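Endo-beta-1,4-glucanase (Ampullaria crossean, PDB 5XBU) probably hydrolyses internal beta-1,4-glucosidic bonds of cellulose, acting as a family 45 endoglucanase. Local coordinates at residues Gly33-Cys38 / Lys43-Pro48; Asn71-Lys76 / Gln177-Asn182; Val105-Asn110 / Ala173-Cys178. All coordinates share one frame; numbering follows the deposited sequence.

Contact 1 (Gly33-Cys38 / Lys43-Pro48)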
ATOM      1  N   GLY A  33     -15.690  -0.555  -0.969  1.00 21.18           N
ATOM      2  CA  GLY A  33     -16.410   0.018   0.150  1.00 20.70           C
ATOM      3  C   GLY A  33     -16.499  -0.767   1.439  1.00 20.42           C
ATOM      4  O   GLY A  33     -17.370  -0.467   2.258  1.00 20.27           O
ATOM      5  N   HIS A  34     -15.628  -1.750   1.652  1.00 20.45           N
ATOM      6  CA  HIS A  34     -15.635  -2.501   2.901  1.00 21.28           C
ATOM      7  C   HIS A  34     -15.034  -1.662   4.020  1.00 19.18           C
ATOM      8  O   HIS A  34     -14.233  -0.749   3.791  1.00 19.48           O
ATOM      9  CB  HIS A  34     -14.796  -3.776   2.779  1.00 24.02           C
ATOM     10  CG  HIS A  34     -15.420  -4.819   1.902  1.00 26.65           C
ATOM     11  ND1 HIS A  34     -16.741  -5.193   2.032  1.00 27.82           N
ATOM     12  CD2 HIS A  34     -14.915  -5.541   0.874  1.00 27.69           C
ATOM     13  CE1 HIS A  34     -17.018  -6.107   1.123  1.00 28.42           C
ATOM     14  NE2 HIS A  34     -15.929  -6.332   0.407  1.00 28.35           N
ATOM     15  N   LYS A  35     -15.358  -2.040   5.261  1.00 17.23           N
ATOM     16  CA  LYS A  35     -14.716  -1.405   6.404  1.00 15.50           C
ATOM     17  C   LYS A  35     -13.211  -1.622   6.368  1.00 14.64           C
ATOM     18  O   LYS A  35     -12.430  -0.681   6.545  1.00 14.92           O
ATOM     19  CB  LYS A  35     -15.299  -1.954   7.703  1.00 15.06           C
ATOM     20  CG  LYS A  35     -14.589  -1.401   8.918  1.00 14.95           C
ATOM     21  CD  LYS A  35     -15.355  -1.653  10.197  1.00 15.85           C
ATOM     22  CE  LYS A  35     -15.413  -3.127  10.544  1.00 16.99           C
ATOM     23  NZ  LYS A  35     -16.245  -3.330  11.774  1.00 17.70           N
ATOM     24  N   GLY A  36     -12.792  -2.856   6.136  1.00 13.95           N
ATOM     25  CA  GLY A  36     -11.384  -3.168   5.991  1.00 13.34           C
ATOM     26  C   GLY A  36     -10.787  -3.845   7.217  1.00 12.41           C
ATOM     27  O   GLY A  36     -11.367  -3.913   8.307  1.00 12.74           O
ATOM     28  N   ALA A  37      -9.566  -4.312   7.006  1.00 11.58           N
ATOM     29  CA  ALA A  37      -8.896  -5.245   7.889  1.00 11.42           C
ATOM     30  C   ALA A  37      -8.346  -4.612   9.152  1.00 10.81           C
ATOM     31  O   ALA A  37      -7.880  -5.354  10.027  1.00 11.96           O
ATOM     32  CB  ALA A  37      -7.775  -5.935   7.120  1.00 12.08           C
ATOM     33  N   CYS A  38      -8.371  -3.280   9.271  1.00 10.23           N
ATOM     34  CA  CYS A  38      -7.929  -2.615  10.478  1.00 10.26           C
ATOM     35  C   CYS A  38      -9.102  -2.105  11.305  1.00 10.27           C
ATOM     36  O   CYS A  38      -8.883  -1.431  12.319  1.00 10.32           O
ATOM     37  CB  CYS A  38      -6.938  -1.494  10.186  1.00 10.49           C
ATOM     38  SG  CYS A  38      -5.466  -2.090   9.304  1.00  9.96           S
ATOM     39  N   LYS A  43     -17.794  -0.611  15.148  0.57 17.34           N
ATOM     40  CA  LYS A  43     -17.631  -2.027  15.450  0.57 19.13           C
ATOM     41  C   LYS A  43     -18.839  -2.831  14.992  0.57 20.41           C
ATOM     42  O   LYS A  43     -19.974  -2.357  15.028  0.57 20.29           O
ATOM     43  CB  LYS A  43     -17.419  -2.200  16.950  0.57 19.89           C
ATOM     44  CG  LYS A  43     -16.089  -1.644  17.387  0.57 20.78           C
ATOM     45  CD  LYS A  43     -15.901  -1.570  18.883  0.57 21.58           C
ATOM     46  CE  LYS A  43     -14.612  -0.805  19.170  0.57 21.94           C
ATOM     47  NZ  LYS A  43     -14.281   0.148  18.066  0.57 21.90           N
ATOM     48  N   GLY A  44     -18.581  -4.055  14.532  1.00 21.67           N
ATOM     49  CA  GLY A  44     -19.653  -4.985  14.230  1.00 23.55           C
ATOM     50  C   GLY A  44     -20.327  -4.797  12.886  1.00 24.74           C
ATOM     51  O   GLY A  44     -21.121  -5.664  12.483  1.00 25.91           O
ATOM     52  N   SER A  45     -20.044  -3.702  12.197  0.61 24.60           N
ATOM     53  CA  SER A  45     -20.566  -3.431  10.870  0.61 24.30           C
ATOM     54  C   SER A  45     -19.502  -3.726   9.823  0.61 23.62           C
ATOM     55  O   SER A  45     -18.334  -3.986  10.120  0.61 23.39           O
ATOM     56  CB  SER A  45     -20.952  -1.957  10.747  0.61 24.63           C
ATOM     57  OG  SER A  45     -19.801  -1.193  10.426  0.61 24.63           O
ATOM     58  N   ASP A  46     -19.919  -3.666   8.573  1.00 23.18           N
ATOM     59  CA  ASP A  46     -18.994  -3.542   7.449  1.00 23.30           C
ATOM     60  C   ASP A  46     -19.051  -2.143   6.835  1.00 22.39           C
ATOM     61  O   ASP A  46     -19.026  -1.975   5.613  1.00 23.39           O
ATOM     62  CB  ASP A  46     -19.231  -4.626   6.397  1.00 24.75           C
ATOM     63  CG  ASP A  46     -18.182  -4.602   5.280  1.00 26.15           C
ATOM     64  OD1 ASP A  46     -16.982  -4.428   5.587  1.00 26.53           O
ATOM     65  OD2 ASP A  46     -18.553  -4.721   4.091  1.00 27.11           O
ATOM     66  N   THR A  47     -19.126  -1.117   7.681  1.00 20.89           N
ATOM     67  CA  THR A  47     -19.290   0.256   7.216  1.00 19.99           C
ATOM     68  C   THR A  47     -18.048   1.055   7.562  1.00 18.17           C
ATOM     69  O   THR A  47     -17.782   1.286   8.756  1.00 17.79           O
ATOM     70  CB  THR A  47     -20.507   0.893   7.868  1.00 21.32           C
ATOM     71  OG1 THR A  47     -21.661   0.116   7.542  1.00 22.68           O
ATOM     72  CG2 THR A  47     -20.691   2.299   7.341  1.00 21.79           C
ATOM     73  N   PRO A  48     -17.221   1.434   6.588  1.00 17.23           N
ATOM     74  CA  PRO A  48     -16.047   2.242   6.914  1.00 15.97           C
ATOM     75  C   PRO A  48     -16.460   3.617   7.382  1.00 14.34           C
ATOM     76  O   PRO A  48     -17.468   4.170   6.940  1.00 15.28           O
ATOM     77  CB  PRO A  48     -15.284   2.320   5.582  1.00 16.92           C
ATOM     78  CG  PRO A  48     -16.367   2.182   4.533  1.00 17.74           C
ATOM     79  CD  PRO A  48     -17.365   1.218   5.137  1.00 17.76           C
TER
HETATM   80  O   HOH W   1     -19.726  -2.072   2.991  1.00 23.51           O
HETATM   81  O   HOH W   2     -14.275  -5.340   5.885  1.00 30.97           O
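The imidazole of His34 meets the carboxylate of Asp46 at its edge: ND1 donates to Asp46 OD2 at 2.8 Å, with the oxygen close to the ring plane and using its syn lone pair. The two planes are turned 38° apart, and the bond is nearly straight. The other carboxylate oxygen is approached from above the plane, where the backbone N of Lys35 donates to Asp46 OD1 at 2.9 Å. A water bonded to the backbone N of Gly36 donates to the same OD1. Three donors thus fix the carboxylate, and with CG anti to the backbone N (chi1 -174°) it is brought up against the backbone of His34 and Lys35. One carboxylate binds a side chain and a backbone N-H of the facing arm, within the irregular connection that runs from strand 22-30 to helix 50-54. The Lys35 chain runs along the 43-48 backbone, bending at chi3 (67°), and its NZ donates to Ser45 O at 2.7 Å; Gln42 O gives the ammonium a second backbone carbonyl. In one of two conformers Ser45 OG accepts from Thr47 N (2.8 Å), an ST turn spanning Asp46. The Pro48 ring packs against the opposite backbone, its CD 3.3 Å from Gly33 O and its CB 3.9 Å from Lys35 CA. A second water sits 2.9 Å from Gly33 O and 2.7 Å from Asp46 O.

Contact 2 (Asn71-Lys76 / Gln177-Asn182)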
ATOM      1  N   ASN A  71      -2.332 -12.885   9.428  0.57 13.45           N
ATOM      2  CA  ASN A  71      -3.527 -12.285   9.997  0.57 14.40           C
ATOM      3  C   ASN A  71      -4.082 -11.230   9.069  0.57 14.37           C
ATOM      4  O   ASN A  71      -3.361 -10.361   8.566  0.57 14.32           O
ATOM      5  CB  ASN A  71      -3.254 -11.663  11.353  0.57 15.62           C
ATOM      6  CG  ASN A  71      -3.176 -12.688  12.449  0.57 17.03           C
ATOM      7  OD1 ASN A  71      -3.773 -13.770  12.373  0.57 18.16           O
ATOM      8  ND2 ASN A  71      -2.446 -12.348  13.497  0.57 17.95           N
ATOM      9  N   LEU A  72      -5.377 -11.322   8.837  1.00 14.64           N
ATOM     10  CA  LEU A  72      -6.065 -10.342   8.021  1.00 15.76           C
ATOM     11  C   LEU A  72      -7.029  -9.490   8.835  1.00 15.96           C
ATOM     12  O   LEU A  72      -7.873  -8.809   8.261  1.00 17.19           O
ATOM     13  CB  LEU A  72      -6.760 -11.034   6.849  1.00 16.96           C
ATOM     14  CG  LEU A  72      -5.828 -11.663   5.811  1.00 18.39           C
ATOM     15  CD1 LEU A  72      -6.688 -12.395   4.805  1.00 18.90           C
ATOM     16  CD2 LEU A  72      -4.909 -10.656   5.115  1.00 19.06           C
ATOM     17  N   TRP A  73      -6.931  -9.524  10.155  1.00 15.49           N
ATOM     18  CA  TRP A  73      -7.664  -8.642  11.055  1.00 14.92           C
ATOM     19  C   TRP A  73      -6.651  -8.101  12.051  1.00 13.77           C
ATOM     20  O   TRP A  73      -5.946  -8.882  12.701  1.00 14.78           O
ATOM     21  CB  TRP A  73      -8.776  -9.404  11.781  1.00 15.72           C
ATOM     22  CG  TRP A  73      -9.479  -8.602  12.830  1.00 15.79           C
ATOM     23  CD1 TRP A  73      -9.378  -8.757  14.178  1.00 16.42           C
ATOM     24  CD2 TRP A  73     -10.391  -7.526  12.615  1.00 15.69           C
ATOM     25  NE1 TRP A  73     -10.169  -7.842  14.827  1.00 16.65           N
ATOM     26  CE2 TRP A  73     -10.808  -7.078  13.884  1.00 16.11           C
ATOM     27  CE3 TRP A  73     -10.901  -6.894  11.474  1.00 16.03           C
ATOM     28  CZ2 TRP A  73     -11.696  -6.027  14.036  1.00 16.25           C
ATOM     29  CZ3 TRP A  73     -11.787  -5.858  11.630  1.00 16.49           C
ATOM     30  CH2 TRP A  73     -12.177  -5.439  12.900  1.00 16.40           C
ATOM     31  N   CYS A  74      -6.529  -6.782  12.128  1.00 12.14           N
ATOM     32  CA  CYS A  74      -5.576  -6.155  13.033  1.00 11.52           C
ATOM     33  C   CYS A  74      -4.161  -6.682  12.784  1.00 11.44           C
ATOM     34  O   CYS A  74      -3.446  -7.121  13.684  1.00 12.32           O
ATOM     35  CB  CYS A  74      -5.967  -6.269  14.507  1.00 12.35           C
ATOM     36  SG  CYS A  74      -7.627  -5.644  14.909  1.00 12.12           S
ATOM     37  N   GLY A  75      -3.750  -6.599  11.526  1.00 11.23           N
ATOM     38  CA  GLY A  75      -2.377  -6.888  11.187  1.00 11.39           C
ATOM     39  C   GLY A  75      -1.421  -5.993  11.941  1.00 10.55           C
ATOM     40  O   GLY A  75      -1.762  -4.865  12.325  1.00 10.74           O
ATOM     41  N   LYS A  76      -0.197  -6.492  12.113  0.63 10.33           N
ATOM     42  CA  LYS A  76       0.797  -5.762  12.876  0.63 11.15           C
ATOM     43  C   LYS A  76       0.978  -4.342  12.378  0.63 10.33           C
ATOM     44  O   LYS A  76       1.206  -3.436  13.179  0.63 10.93           O
ATOM     45  CB  LYS A  76       2.135  -6.500  12.851  0.63 13.32           C
ATOM     46  CG  LYS A  76       2.129  -7.863  13.509  0.63 15.70           C
ATOM     47  CD  LYS A  76       2.070  -7.777  14.990  0.63 18.19           C
ATOM     48  CE  LYS A  76       2.179  -9.172  15.514  0.63 19.84           C
ATOM     49  NZ  LYS A  76       3.274  -9.871  14.814  0.63 20.70           N
ATOM     50  N   GLN A 177      -9.805   5.875  16.138  1.00 13.99           N
ATOM     51  CA  GLN A 177     -11.138   5.303  16.211  1.00 14.86           C
ATOM     52  C   GLN A 177     -11.281   3.959  15.508  1.00 12.89           C
ATOM     53  O   GLN A 177     -12.361   3.367  15.577  1.00 13.56           O
ATOM     54  CB  GLN A 177     -12.262   6.282  15.906  1.00 17.19           C
ATOM     55  CG  GLN A 177     -12.264   6.669  14.522  1.00 18.22           C
ATOM     56  CD  GLN A 177     -13.392   7.657  14.107  1.00 18.54           C
ATOM     57  OE1 GLN A 177     -13.391   8.173  12.963  1.00 17.73           O
ATOM     58  NE2 GLN A 177     -14.353   7.906  15.010  1.00 19.30           N
ATOM     59  N   CYS A 178     -10.220   3.440  14.885  1.00 12.09           N
ATOM     60  CA  CYS A 178     -10.285   2.095  14.343  1.00 11.71           C
ATOM     61  C   CYS A 178     -10.220   1.065  15.457  1.00 11.58           C
ATOM     62  O   CYS A 178      -9.520   1.230  16.460  1.00 12.03           O
ATOM     63  CB  CYS A 178      -9.128   1.856  13.377  1.00 11.25           C
ATOM     64  SG  CYS A 178      -9.098   3.099  12.021  1.00 11.22           S
ATOM     65  N   GLU A 179     -10.917  -0.041  15.242  1.00 11.41           N
ATOM     66  CA  GLU A 179     -11.006  -1.049  16.301  1.00 12.26           C
ATOM     67  C   GLU A 179      -9.651  -1.673  16.608  1.00 12.31           C
ATOM     68  O   GLU A 179      -9.405  -2.104  17.739  1.00 13.89           O
ATOM     69  CB  GLU A 179     -12.023  -2.105  15.908  1.00 13.32           C
ATOM     70  CG  GLU A 179     -12.350  -3.053  17.037  1.00 14.93           C
ATOM     71  CD  GLU A 179     -13.458  -4.012  16.696  1.00 15.88           C
ATOM     72  OE1 GLU A 179     -14.106  -3.866  15.638  1.00 15.80           O
ATOM     73  OE2 GLU A 179     -13.695  -4.915  17.506  1.00 17.35           O
ATOM     74  N   CYS A 180      -8.758  -1.701  15.631  1.00 11.22           N
ATOM     75  CA  CYS A 180      -7.445  -2.306  15.834  1.00 11.44           C
ATOM     76  C   CYS A 180      -6.467  -1.405  16.578  1.00 11.98           C
ATOM     77  O   CYS A 180      -5.368  -1.846  16.912  1.00 13.61           O
ATOM     78  CB  CYS A 180      -6.870  -2.765  14.486  1.00 11.24           C
ATOM     79  SG  CYS A 180      -7.862  -4.021  13.719  1.00 11.10           S
ATOM     80  N   HIS A 181      -6.824  -0.137  16.803  1.00 12.41           N
ATOM     81  CA  HIS A 181      -5.959   0.733  17.583  1.00 15.42           C
ATOM     82  C   HIS A 181      -5.788   0.148  18.979  1.00 20.73           C
ATOM     83  O   HIS A 181      -6.768  -0.181  19.648  1.00 21.48           O
ATOM     84  CB  HIS A 181      -6.533   2.156  17.573  1.00 15.22           C
ATOM     85  CG  HIS A 181      -5.737   3.137  18.375  1.00 15.71           C
ATOM     86  ND1 HIS A 181      -6.147   3.609  19.599  1.00 16.02           N
ATOM     87  CD2 HIS A 181      -4.565   3.763  18.107  1.00 16.51           C
ATOM     88  CE1 HIS A 181      -5.249   4.458  20.064  1.00 16.60           C
ATOM     89  NE2 HIS A 181      -4.279   4.572  19.179  1.00 16.93           N
ATOM     90  N   ASN A 182      -4.527  -0.084  19.384  1.00 25.35           N
ATOM     91  CA  ASN A 182      -4.184  -0.718  20.666  1.00 30.10           C
ATOM     92  C   ASN A 182      -4.612  -2.187  20.744  1.00 32.52           C
ATOM     93  O   ASN A 182      -5.072  -2.656  21.785  1.00 32.88           O
ATOM     94  CB  ASN A 182      -4.709   0.055  21.879  1.00 32.31           C
ATOM     95  CG  ASN A 182      -4.184   1.471  21.957  1.00 34.11           C
ATOM     96  OD1 ASN A 182      -3.105   1.788  21.464  1.00 34.83           O
ATOM     97  ND2 ASN A 182      -4.951   2.331  22.605  1.00 34.79           N
TER
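Cys74 and Cys180 both carry SG anti to the carbonyl carbon (chi1 -55° and -63°), which turns the two sulfurs toward each other from facing CB atoms. They close a disulfide with SG to SG at 2.0 Å and a chi3 of -76°, the two CA atoms lying 5.1 Å apart. This covalent link is the core of the contact, joining loops about a hundred residues apart.

Trp73, just before Cys74, lays one face of its indole over the bridge. Cys180 SG sits 4.3 Å from the centroid of the six-membered ring and almost on its normal, a Cys sulfur-aromatic contact; Cys74 SG lies under the same face, nearer the rim. The ring therefore covers the disulfide from one side. At the indole edge comes Glu179, whose extended chain brings OE1 to 3.6 Å from Trp73 CZ2. Its carboxylate stands nearly perpendicular to the indole, so the acid meets the ring's rim rather than stacking on it. The negative oxygen next to the slightly positive C-H edge is probably a mildly favourable electrostatic arrangement.

On the partner side the chain makes a type I beta turn from Cys178 to His181, closed by His181 N to Cys178 O at 3.0 Å, which places Glu179 and Cys180 at its two central positions. The disulfide thus ties the loop between helix 62-65 and strand 81-86 to the C-terminal tail that follows helix 169-175, while Cys178 is bridged to Cys40 in the loop between strand 22-30 and helix 50-54.

Contact 3 (Val105-Asn110 / Ala173-Cys178); sequences VFMVTN and ANYQQC
Sulfur against aliphatic carbon makes the closest approach between Met107 and Tyr175: Met107 SD lies 3.7 Å from Tyr175 CB, and the terminal methyl CE is 3.9 Å from the same carbon. A chi1 of -174° sends the Met107 chain away from its own backbone N and out from the strand; it then bends at chi3, so that CE turns toward the helix backbone and the CB of Asn174, 4.4 Å away.

A looser Met-aromatic contact accompanies this packing. SD is 5.2 Å from the centroid of the Tyr175 ring and 56° off its normal, an oblique approach in which the sulfur meets the root of the tyrosine more than its ring.

Backbone hydrogen bonds shape the partner segment: Cys178 N to Tyr175 O, 2.9 Å, closes a type I beta turn from Tyr175 to Cys178. The polar end of Asn174 is engaged elsewhere, OD1 accepting from Lys55 NZ.

The contact packs the C-terminal part of helix 169-175 against strand 104-108, which lies between strands 57-60 and 81-86 in the curled sheet, consistent with the double-psi beta-barrel assigned to this family. Trp51 of helix 50-54 touches both Met107 and Asn174, and Cys81 of strand 81-86 also packs on Met107.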
ATOM      1  N   VAL A 105       1.845  10.490   1.379  1.00  9.79           N
ATOM      2  CA  VAL A 105       1.796   9.627   2.555  1.00  9.86           C
ATOM      3  C   VAL A 105       0.435   8.949   2.629  1.00  9.76           C
ATOM      4  O   VAL A 105      -0.610   9.610   2.569  1.00 10.98           O
ATOM      5  CB  VAL A 105       2.105  10.416   3.837  1.00 11.02           C
ATOM      6  CG1 VAL A 105       1.939   9.540   5.093  1.00 12.28           C
ATOM      7  CG2 VAL A 105       3.499  11.038   3.802  1.00 12.13           C
ATOM      8  N   PHE A 106       0.449   7.627   2.804  1.00  9.39           N
ATOM      9  CA  PHE A 106      -0.756   6.824   2.934  1.00  9.56           C
ATOM     10  C   PHE A 106      -0.729   6.095   4.271  1.00  9.01           C
ATOM     11  O   PHE A 106       0.324   5.617   4.709  1.00  9.97           O
ATOM     12  CB  PHE A 106      -0.864   5.773   1.835  1.00  9.49           C
ATOM     13  CG  PHE A 106      -0.983   6.359   0.448  1.00  9.48           C
ATOM     14  CD1 PHE A 106       0.151   6.768  -0.227  1.00  9.95           C
ATOM     15  CD2 PHE A 106      -2.218   6.510  -0.163  1.00  9.88           C
ATOM     16  CE1 PHE A 106       0.057   7.331  -1.497  1.00 10.80           C
ATOM     17  CE2 PHE A 106      -2.331   7.074  -1.430  1.00 10.77           C
ATOM     18  CZ  PHE A 106      -1.177   7.486  -2.084  1.00 11.00           C
ATOM     19  N   MET A 107      -1.890   5.931   4.888  1.00  8.81           N
ATOM     20  CA  MET A 107      -2.013   5.136   6.106  1.00  8.46           C
ATOM     21  C   MET A 107      -2.564   3.754   5.802  1.00  8.15           C
ATOM     22  O   MET A 107      -3.518   3.599   5.033  1.00  8.49           O
ATOM     23  CB  MET A 107      -2.904   5.859   7.123  1.00  8.84           C
ATOM     24  CG  MET A 107      -2.941   5.137   8.480  1.00  9.06           C
ATOM     25  SD  MET A 107      -3.632   6.155   9.791  1.00  9.80           S
ATOM     26  CE  MET A 107      -5.369   6.186   9.304  1.00 10.61           C
ATOM     27  N   VAL A 108      -1.962   2.739   6.430  1.00  8.17           N
ATOM     28  CA  VAL A 108      -2.423   1.364   6.305  1.00  8.31           C
ATOM     29  C   VAL A 108      -3.723   1.186   7.078  1.00  8.50           C
ATOM     30  O   VAL A 108      -3.746   1.296   8.307  1.00  9.05           O
ATOM     31  CB  VAL A 108      -1.363   0.395   6.846  1.00  8.72           C
ATOM     32  CG1 VAL A 108      -1.877  -1.013   6.796  1.00  8.98           C
ATOM     33  CG2 VAL A 108      -0.036   0.578   6.089  1.00  8.98           C
ATOM     34  N   THR A 109      -4.802   0.876   6.352  1.00  8.44           N
ATOM     35  CA  THR A 109      -6.102   0.632   6.977  1.00  8.74           C
ATOM     36  C   THR A 109      -6.737  -0.665   6.519  1.00  8.84           C
ATOM     37  O   THR A 109      -7.819  -1.009   7.012  1.00 10.14           O
ATOM     38  CB  THR A 109      -7.077   1.786   6.746  1.00  9.53           C
ATOM     39  OG1 THR A 109      -7.375   1.813   5.355  1.00 10.06           O
ATOM     40  CG2 THR A 109      -6.537   3.101   7.222  1.00 10.04           C
ATOM     41  N   ASN A 110      -6.099  -1.413   5.623  1.00  8.97           N
ATOM     42  CA  ASN A 110      -6.697  -2.612   5.073  1.00  9.60           C
ATOM     43  C   ASN A 110      -5.560  -3.490   4.567  1.00  9.20           C
ATOM     44  O   ASN A 110      -4.399  -3.090   4.619  1.00  9.11           O
ATOM     45  CB  ASN A 110      -7.713  -2.187   4.008  1.00 10.41           C
ATOM     46  CG  ASN A 110      -8.619  -3.298   3.535  1.00 11.38           C
ATOM     47  OD1 ASN A 110      -8.782  -4.329   4.182  1.00 10.99           O
ATOM     48  ND2 ASN A 110      -9.240  -3.083   2.386  1.00 13.03           N
ATOM     49  N   ALA A 173      -5.048  10.761  14.317  1.00 13.08           N
ATOM     50  CA  ALA A 173      -6.299  10.912  15.046  1.00 13.30           C
ATOM     51  C   ALA A 173      -7.401  10.045  14.455  1.00 12.78           C
ATOM     52  O   ALA A 173      -8.196   9.452  15.194  1.00 14.15           O
ATOM     53  CB  ALA A 173      -6.709  12.385  15.095  1.00 14.15           C
ATOM     54  N   ASN A 174      -7.480   9.978  13.121  1.00 11.81           N
ATOM     55  CA  ASN A 174      -8.434   9.079  12.481  1.00 11.43           C
ATOM     56  C   ASN A 174      -8.233   7.649  12.967  1.00 11.22           C
ATOM     57  O   ASN A 174      -9.192   6.944  13.297  1.00 11.70           O
ATOM     58  CB  ASN A 174      -8.242   9.087  10.954  1.00 11.30           C
ATOM     59  CG  ASN A 174      -8.733  10.345  10.241  1.00 11.63           C
ATOM     60  OD1 ASN A 174      -8.124  10.740   9.253  1.00 11.90           O
ATOM     61  ND2 ASN A 174      -9.842  10.927  10.668  1.00 12.22           N
ATOM     62  N   TYR A 175      -6.976   7.188  12.984  1.00 11.13           N
ATOM     63  CA  TYR A 175      -6.699   5.789  13.291  1.00 11.24           C
ATOM     64  C   TYR A 175      -7.140   5.420  14.708  1.00 11.65           C
ATOM     65  O   TYR A 175      -7.483   4.268  14.980  1.00 11.98           O
ATOM     66  CB  TYR A 175      -5.201   5.461  13.084  1.00 11.26           C
ATOM     67  CG  TYR A 175      -4.991   3.970  13.213  1.00 11.37           C
ATOM     68  CD1 TYR A 175      -5.570   3.090  12.295  1.00 11.97           C
ATOM     69  CD2 TYR A 175      -4.326   3.429  14.308  1.00 11.81           C
ATOM     70  CE1 TYR A 175      -5.511   1.716  12.470  1.00 12.70           C
ATOM     71  CE2 TYR A 175      -4.231   2.042  14.482  1.00 12.22           C
ATOM     72  CZ  TYR A 175      -4.841   1.218  13.567  1.00 12.51           C
ATOM     73  OH  TYR A 175      -4.794  -0.147  13.752  1.00 13.97           O
ATOM     74  N   GLN A 176      -7.135   6.394  15.615  1.00 12.45           N
ATOM     75  CA  GLN A 176      -7.533   6.143  16.997  1.00 14.55           C
ATOM     76  C   GLN A 176      -8.940   5.591  17.106  1.00 15.22           C
ATOM     77  O   GLN A 176      -9.250   4.894  18.075  1.00 17.54           O
ATOM     78  CB  GLN A 176      -7.336   7.409  17.828  1.00 16.85           C
ATOM     79  CG  GLN A 176      -5.857   7.672  18.022  1.00 19.92           C
ATOM     80  CD  GLN A 176      -5.489   9.074  18.419  1.00 22.51           C
ATOM     81  OE1 GLN A 176      -6.327   9.967  18.494  1.00 23.42           O
ATOM     82  NE2 GLN A 176      -4.203   9.269  18.684  1.00 23.79           N
ATOM     83  N   GLN A 177      -9.805   5.875  16.138  1.00 13.99           N
ATOM     84  CA  GLN A 177     -11.138   5.303  16.211  1.00 14.86           C
ATOM     85  C   GLN A 177     -11.281   3.959  15.508  1.00 12.89           C
ATOM     86  O   GLN A 177     -12.361   3.367  15.577  1.00 13.56           O
ATOM     87  CB  GLN A 177     -12.262   6.282  15.906  1.00 17.19           C
ATOM     88  CG  GLN A 177     -12.264   6.669  14.522  1.00 18.22           C
ATOM     89  CD  GLN A 177     -13.392   7.657  14.107  1.00 18.54           C
ATOM     90  OE1 GLN A 177     -13.391   8.173  12.963  1.00 17.73           O
ATOM     91  NE2 GLN A 177     -14.353   7.906  15.010  1.00 19.30           N
ATOM     92  N   CYS A 178     -10.220   3.440  14.885  1.00 12.09           N
ATOM     93  CA  CYS A 178     -10.285   2.095  14.343  1.00 11.71           C
ATOM     94  C   CYS A 178     -10.220   1.065  15.457  1.00 11.58           C
ATOM     95  O   CYS A 178      -9.520   1.230  16.460  1.00 12.03           O
ATOM     96  CB  CYS A 178      -9.128   1.856  13.377  1.00 11.25           C
ATOM     97  SG  CYS A 178      -9.098   3.099  12.021  1.00 11.22           S
TER

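How the contacts relate
All three contacts lie on the same side of the chain's centre, their centres 10 to 13 Å apart. Contact 1 closes within the loop between strand 22-30 and helix 50-54 before either of the others opens; contacts 2 and 3 end on the same C-terminal stretch, helix 169-175 and the tail after it, sharing Gln177 and Cys178. The segment 33-38 joins them: Ala37 O probably bonds Cys74 N of contact 2, while Ala37 N and Cys38 N probably bond Asn110 OD1 and Thr109 O of contact 3. With the Cys38-Cys78 disulfide and the bridges that tie the tail to these loops, they fasten 33-38, 71-76 and 177-182, all without regular helix or strand, beside strand 104-108.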